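PDB 3E8X: putative NAD-dependent epimerase/dehydratase from Bacillus halodurans, which binds NADP and is probably a short-chain dehydrogenase/reductase-like epimerase or dehydratase of unknown substrate. Local coordinates for residues A[85-91]-A[123-129]; A[207-213]-A[230-234]. All blocks are in the same frame, centred on the assembly; numbering follows the deposited sequence.

Interaction 1: residues A[85-91]-A[123-129]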
loop_
_atom_site.group_PDB
_atom_site.type_symbol
_atom_site.label_atom_id
_atom_site.label_comp_id
_atom_site.label_asym_id
_atom_site.label_seq_id
_atom_site.Cartn_x
_atom_site.Cartn_y
_atom_site.Cartn_z
ATOM N N ILE A 85 -4.449 21.741 -15.744
ATOM C CA ILE A 85 -3.623 20.616 -16.198
ATOM C C ILE A 85 -4.440 19.650 -17.077
ATOM O O ILE A 85 -5.562 19.368 -16.769
ATOM C CB ILE A 85 -2.989 19.856 -14.954
ATOM C CG1 ILE A 85 -1.899 20.708 -14.255
ATOM C CG2 ILE A 85 -2.416 18.443 -15.323
ATOM C CD1 ILE A 85 -0.764 21.307 -15.130
ATOM N N ASP A 86 -3.859 19.144 -18.166
ATOM C CA ASP A 86 -4.539 18.202 -19.068
ATOM C C ASP A 86 -4.111 16.747 -18.850
ATOM O O ASP A 86 -4.849 15.835 -19.201
ATOM C CB ASP A 86 -4.230 18.547 -20.541
ATOM C CG ASP A 86 -4.690 19.932 -20.930
ATOM O OD1 ASP A 86 -5.862 20.235 -20.662
ATOM O OD2 ASP A 86 -3.906 20.712 -21.506
ATOM N N ALA A 87 -2.899 16.547 -18.323
ATOM C CA ALA A 87 -2.276 15.202 -18.138
ATOM C C ALA A 87 -1.325 15.263 -16.953
ATOM O O ALA A 87 -0.722 16.298 -16.695
ATOM C CB ALA A 87 -1.552 14.742 -19.417
ATOM N N VAL A 88 -1.227 14.163 -16.216
ATOM C CA VAL A 88 -0.281 14.051 -15.105
ATOM C C VAL A 88 0.672 12.942 -15.398
ATOM O O VAL A 88 0.254 11.899 -15.826
ATOM C CB VAL A 88 -0.987 13.737 -13.747
ATOM C CG1 VAL A 88 0.052 13.580 -12.610
ATOM C CG2 VAL A 88 -1.986 14.848 -13.375
ATOM N N VAL A 89 1.962 13.176 -15.160
ATOM C CA VAL A 89 2.957 12.069 -15.189
ATOM C C VAL A 89 3.497 11.939 -13.749
ATOM O O VAL A 89 4.044 12.907 -13.190
ATOM C CB VAL A 89 4.087 12.331 -16.209
ATOM C CG1 VAL A 89 5.213 11.274 -16.111
ATOM C CG2 VAL A 89 3.434 12.402 -17.653
ATOM N N PHE A 90 3.300 10.762 -13.143
ATOM C CA PHE A 90 3.870 10.523 -11.819
ATOM C C PHE A 90 5.279 9.917 -11.996
ATOM O O PHE A 90 5.442 8.711 -12.322
ATOM C CB PHE A 90 2.966 9.616 -10.965
ATOM C CG PHE A 90 3.413 9.529 -9.519
ATOM C CD1 PHE A 90 3.040 10.500 -8.600
ATOM C CD2 PHE A 90 4.291 8.544 -9.104
ATOM C CE1 PHE A 90 3.469 10.429 -7.276
ATOM C CE2 PHE A 90 4.724 8.483 -7.787
ATOM C CZ PHE A 90 4.328 9.425 -6.889
ATOM N N ALA A 91 6.288 10.768 -11.805
ATOM C CA ALA A 91 7.684 10.396 -11.934
ATOM C C ALA A 91 8.456 10.592 -10.609
ATOM O O ALA A 91 9.679 10.708 -10.625
ATOM C CB ALA A 91 8.352 11.198 -13.107
ATOM N N ILE A 123 -9.116 15.426 -14.449
ATOM C CA ILE A 123 -7.971 15.294 -15.347
ATOM C C ILE A 123 -7.924 13.826 -15.772
ATOM O O ILE A 123 -7.699 12.953 -14.955
ATOM C CB ILE A 123 -6.664 15.706 -14.648
ATOM C CG1 ILE A 123 -6.735 17.156 -14.181
ATOM C CG2 ILE A 123 -5.446 15.529 -15.592
ATOM C CD1 ILE A 123 -5.630 17.523 -13.180
ATOM N N LYS A 124 -8.167 13.541 -17.029
ATOM C CA LYS A 124 -8.377 12.154 -17.471
ATOM C C LYS A 124 -7.064 11.376 -17.687
ATOM O O LYS A 124 -6.980 10.201 -17.393
ATOM C CB LYS A 124 -9.246 12.110 -18.761
ATOM C CG LYS A 124 -10.676 12.630 -18.552
ATOM C CD LYS A 124 -11.728 11.513 -18.208
ATOM C CE LYS A 124 -11.343 10.426 -17.101
ATOM N NZ LYS A 124 -11.672 9.033 -17.636
ATOM N N ARG A 125 -6.061 12.057 -18.191
ATOM C CA ARG A 125 -4.837 11.399 -18.665
ATOM C C ARG A 125 -3.773 11.297 -17.579
ATOM O O ARG A 125 -3.352 12.291 -17.008
ATOM C CB ARG A 125 -4.333 12.113 -19.923
ATOM C CG ARG A 125 -3.201 11.396 -20.644
ATOM C CD ARG A 125 -3.590 10.000 -21.118
ATOM N NE ARG A 125 -2.629 9.380 -22.052
ATOM C CZ ARG A 125 -2.268 8.106 -22.004
ATOM N NH1 ARG A 125 -2.763 7.299 -21.100
ATOM N NH2 ARG A 125 -1.397 7.624 -22.865
ATOM N N PHE A 126 -3.359 10.062 -17.295
ATOM C CA PHE A 126 -2.424 9.778 -16.235
ATOM C C PHE A 126 -1.380 8.743 -16.702
ATOM O O PHE A 126 -1.726 7.613 -17.100
ATOM C CB PHE A 126 -3.177 9.288 -15.000
ATOM C CG PHE A 126 -2.380 9.341 -13.719
ATOM C CD1 PHE A 126 -2.708 10.263 -12.728
ATOM C CD2 PHE A 126 -1.342 8.446 -13.478
ATOM C CE1 PHE A 126 -1.989 10.310 -11.553
ATOM C CE2 PHE A 126 -0.601 8.502 -12.296
ATOM C CZ PHE A 126 -0.931 9.436 -11.331
ATOM N N ILE A 127 -0.109 9.132 -16.649
ATOM C CA ILE A 127 1.001 8.213 -16.937
ATOM C C ILE A 127 1.789 7.919 -15.639
ATOM O O ILE A 127 2.326 8.820 -14.988
ATOM C CB ILE A 127 1.978 8.811 -18.014
ATOM C CG1 ILE A 127 1.186 9.594 -19.115
ATOM C CG2 ILE A 127 2.985 7.717 -18.542
ATOM C CD1 ILE A 127 0.202 8.792 -19.866
HETATM N N MSE A 128 1.814 6.644 -15.262
HETATM C CA MSE A 128 2.579 6.158 -14.159
HETATM C C MSE A 128 3.946 5.638 -14.625
HETATM O O MSE A 128 4.050 4.831 -15.550
HETATM C CB MSE A 128 1.819 5.033 -13.490
HETATM C CG MSE A 128 2.620 4.258 -12.490
HETATM SE SE MSE A 128 2.873 5.425 -10.950
HETATM C CE MSE A 128 1.155 5.397 -10.117
ATOM N N VAL A 129 5.003 6.132 -13.985
ATOM C CA VAL A 129 6.349 5.567 -14.125
ATOM C C VAL A 129 6.526 4.598 -12.974
ATOM O O VAL A 129 6.702 4.979 -11.847
ATOM C CB VAL A 129 7.450 6.651 -14.134
ATOM C CG1 VAL A 129 8.819 6.041 -14.360
ATOM C CG2 VAL A 129 7.116 7.705 -15.194
HETATM O O HOH W 1 -7.322 14.987 -19.513
#

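Interaction 2: residues A[207-213]-A[230-234]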
loop_
_atom_site.group_PDB
_atom_site.type_symbol
_atom_site.label_atom_id
_atom_site.label_comp_id
_atom_site.label_asym_id
_atom_site.label_seq_id
_atom_site.Cartn_x
_atom_site.Cartn_y
_atom_site.Cartn_z
ATOM N N LEU A 207 3.965 8.749 -25.868
ATOM C CA LEU A 207 2.630 8.150 -25.681
ATOM C C LEU A 207 1.612 9.017 -24.914
ATOM O O LEU A 207 0.443 8.696 -24.882
ATOM C CB LEU A 207 2.770 6.720 -25.084
ATOM C CG LEU A 207 3.422 6.426 -23.712
ATOM C CD1 LEU A 207 2.585 6.984 -22.587
ATOM C CD2 LEU A 207 3.531 4.906 -23.588
ATOM N N VAL A 208 2.025 10.173 -24.414
ATOM C CA VAL A 208 1.157 10.960 -23.580
ATOM C C VAL A 208 -0.163 11.366 -24.283
ATOM O O VAL A 208 -1.244 11.373 -23.662
ATOM C CB VAL A 208 1.920 12.141 -22.889
ATOM C CG1 VAL A 208 2.260 13.208 -23.915
ATOM C CG2 VAL A 208 1.084 12.704 -21.721
ATOM N N ASP A 209 -0.107 11.638 -25.576
ATOM C CA ASP A 209 -1.283 12.038 -26.296
ATOM C C ASP A 209 -1.808 10.936 -27.184
ATOM O O ASP A 209 -2.630 11.218 -28.030
ATOM C CB ASP A 209 -1.037 13.287 -27.150
ATOM C CG ASP A 209 0.114 13.123 -28.131
ATOM O OD1 ASP A 209 0.761 12.050 -28.198
ATOM O OD2 ASP A 209 0.402 14.116 -28.783
ATOM N N GLN A 210 -1.356 9.702 -26.984
ATOM C CA GLN A 210 -1.827 8.574 -27.790
ATOM C C GLN A 210 -2.963 7.809 -27.110
ATOM O O GLN A 210 -2.745 7.051 -26.173
ATOM C CB GLN A 210 -0.652 7.667 -28.148
ATOM C CG GLN A 210 0.456 8.425 -28.869
ATOM C CD GLN A 210 0.043 8.979 -30.230
ATOM O OE1 GLN A 210 0.094 10.198 -30.493
ATOM N NE2 GLN A 210 -0.376 8.099 -31.092
ATOM N N GLN A 211 -4.170 8.015 -27.637
ATOM C CA GLN A 211 -5.420 7.432 -27.118
ATOM C C GLN A 211 -5.349 5.889 -27.123
ATOM O O GLN A 211 -5.861 5.243 -26.236
ATOM C CB GLN A 211 -6.630 7.996 -27.920
ATOM C CG GLN A 211 -8.011 7.347 -27.683
ATOM C CD GLN A 211 -9.193 8.042 -28.443
ATOM O OE1 GLN A 211 -9.427 7.824 -29.648
ATOM N NE2 GLN A 211 -9.941 8.873 -27.711
ATOM N N HIS A 212 -4.700 5.308 -28.125
ATOM C CA HIS A 212 -4.627 3.874 -28.241
ATOM C C HIS A 212 -3.756 3.267 -27.148
ATOM O O HIS A 212 -3.697 2.052 -27.018
ATOM C CB HIS A 212 -4.170 3.433 -29.638
ATOM C CG HIS A 212 -2.680 3.550 -29.886
ATOM N ND1 HIS A 212 -2.097 4.683 -30.408
ATOM C CD2 HIS A 212 -1.678 2.645 -29.754
ATOM C CE1 HIS A 212 -0.790 4.506 -30.495
ATOM N NE2 HIS A 212 -0.511 3.267 -30.124
ATOM N N THR A 213 -3.074 4.100 -26.354
ATOM C CA THR A 213 -2.212 3.554 -25.285
ATOM C C THR A 213 -2.950 3.545 -23.947
ATOM O O THR A 213 -2.435 3.002 -22.950
ATOM C CB THR A 213 -0.844 4.257 -25.170
ATOM O OG1 THR A 213 -1.015 5.599 -24.696
ATOM C CG2 THR A 213 -0.043 4.210 -26.537
ATOM N N VAL A 230 7.401 1.380 -31.695
ATOM C CA VAL A 230 6.957 0.585 -30.552
ATOM C C VAL A 230 5.622 1.123 -30.039
ATOM O O VAL A 230 4.716 0.349 -29.736
ATOM C CB VAL A 230 8.060 0.544 -29.419
ATOM C CG1 VAL A 230 7.480 0.231 -28.145
ATOM C CG2 VAL A 230 9.194 -0.503 -29.754
ATOM N N VAL A 231 5.500 2.459 -29.958
ATOM C CA VAL A 231 4.316 3.102 -29.408
ATOM C C VAL A 231 3.132 2.948 -30.343
ATOM O O VAL A 231 2.024 2.773 -29.868
ATOM C CB VAL A 231 4.558 4.609 -28.981
ATOM C CG1 VAL A 231 3.227 5.343 -28.665
ATOM C CG2 VAL A 231 5.519 4.694 -27.730
ATOM N N GLU A 232 3.371 3.005 -31.665
ATOM C CA GLU A 232 2.361 2.724 -32.692
ATOM C C GLU A 232 1.698 1.383 -32.538
ATOM O O GLU A 232 0.534 1.239 -32.859
ATOM C CB GLU A 232 2.975 2.762 -34.081
ATOM C CG GLU A 232 3.271 4.181 -34.556
ATOM C CD GLU A 232 4.247 4.269 -35.745
ATOM O OE1 GLU A 232 4.659 3.228 -36.342
ATOM O OE2 GLU A 232 4.603 5.427 -36.064
ATOM N N GLN A 233 2.451 0.407 -32.035
ATOM C CA GLN A 233 1.996 -0.979 -31.976
ATOM C C GLN A 233 1.530 -1.399 -30.611
ATOM O O GLN A 233 1.084 -2.500 -30.441
ATOM C CB GLN A 233 3.109 -1.871 -32.486
ATOM C CG GLN A 233 3.415 -1.552 -33.944
ATOM C CD GLN A 233 4.355 -2.493 -34.584
ATOM O OE1 GLN A 233 4.459 -3.662 -34.182
ATOM N NE2 GLN A 233 4.993 -2.041 -35.643
ATOM N N LEU A 234 1.593 -0.492 -29.644
ATOM C CA LEU A 234 1.125 -0.795 -28.292
ATOM C C LEU A 234 -0.383 -0.913 -28.351
ATOM O O LEU A 234 -0.861 -1.723 -27.611
ATOM C CB LEU A 234 1.530 0.275 -27.283
ATOM C CG LEU A 234 2.926 0.386 -26.668
ATOM C CD1 LEU A 234 2.840 1.665 -25.850
ATOM C CD2 LEU A 234 3.333 -0.794 -25.809
#

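Interaction 1: residues A[85-91]-A[123-129]
The Phe126 ring meets two side chains of strand 87-90, both obliquely: CE1 lies 4.0 Å from Val88 CG1, and CZ comes 3.9 Å from Phe90 CB. Val88 O lies above one face of the same ring, offset toward its rim. Beside the Phe90 ring sits the selenium of selenomethionine Met128, SE to CD2 3.9 Å, an oblique Met-aromatic contact; the bend at chi2 (71°) brings SE back beside the ring. On the other face of the sheet, Ile127 CD1 covers one face of the Arg125 guanidinium, whose nitrogens bond to Thr166 OG1 and to the carbonyls of Leu207 and Val208, while Ile127 CG1 packs against Val89 CG2. The backbones pair in parallel register through four hydrogen bonds: Val88 N to Arg125 O, Ile127 N to Val88 O (2.9 Å, 172°), Phe90 N to Ile127 O, and Val129 N to Phe90 O. Ile123 CD1 packs on Ile85 CB at 3.9 Å, and a water joins Asp86 O to Lys124 N. Helix 100-121, the crossover of this beta-alpha-beta unit, covers Phe90 and Phe126; helix 197-207 lies against Val89 and Ile127. In this Rossmann-fold core four N-H groups and four carbonyls satisfy one another, apolar groups fill the face of Val88, Phe90, Phe126 and Met128, Val89 and Ile127 share the other with buried Arg125, and Val129 at the carboxyl end touches bound NADP.

Interaction 2: residues A[207-213]-A[230-234]
Val231 meets the loop 207-213 first, its CG1 branch packing 3.9 Å from Leu207 CB and 4.1 Å from Thr213 CG2. CG1 stands anti to the backbone N (chi1 169°), the branch that faces the loop, and the Gln210 chain crosses it at about a right angle. The carbonyl of Val231 accepts the one hydrogen bond between the segments, from His212 NE2 to Val231 O at 2.6 Å. This oxygen lies at the edge of the imidazole, 9° out of the ring plane, although the donor is tilted from the carbonyl plane. The same oxygen also takes a weak backbone bond from Leu234 N near the end of the helix. The Glu232 carbonyl oxygen lies near, 3.6 Å from His212 NE2. Leu234, the last modelled residue, turns CD1 between Thr213 CG2 at 3.9 Å and Leu207 CD2 at 4.0 Å. Thr213 CG2 in turn lies over one face of the His212 ring, while Thr213 OG1 donates to Gln210 O at 2.7 Å, in the carbonyl plane, which fixes the methyl's direction. A leucine in place of His212 has no N-H to offer, so Val231 O would probably be left with the weak bond from Leu234 N, and the helix end held to the loop by apolar contacts alone. The loop connects helix 197-207 to strand 216-223, whose Phe218 lies against both Leu207 and Leu234; helix 227-232 packs beside the loop, and Lys216 of that strand binds Leu234 O.

How the interactions relate
The two contacts lie about 14 Å apart, centre to centre, and follow one another along the chain. Interaction 1 is among the parallel strands at the middle of the mixed sheet, about 8 Å from the centre of the chain; interaction 2 is nearer the periphery, about 15 Å out, where the C-terminal helix 227-232 meets the loop after helix 197-207. Arg125 joins them: from strand 125-129 its NE and NH2 probably hydrogen-bond to Val208 O and Leu207 O, while NH1 reaches Asp164 and Thr166 on the adjoining strand. Helix 197-207 packs on interaction 1 and ends in interaction 2, so it and Arg125 connect the cofactor-side strands to the loop against which the last helix packs.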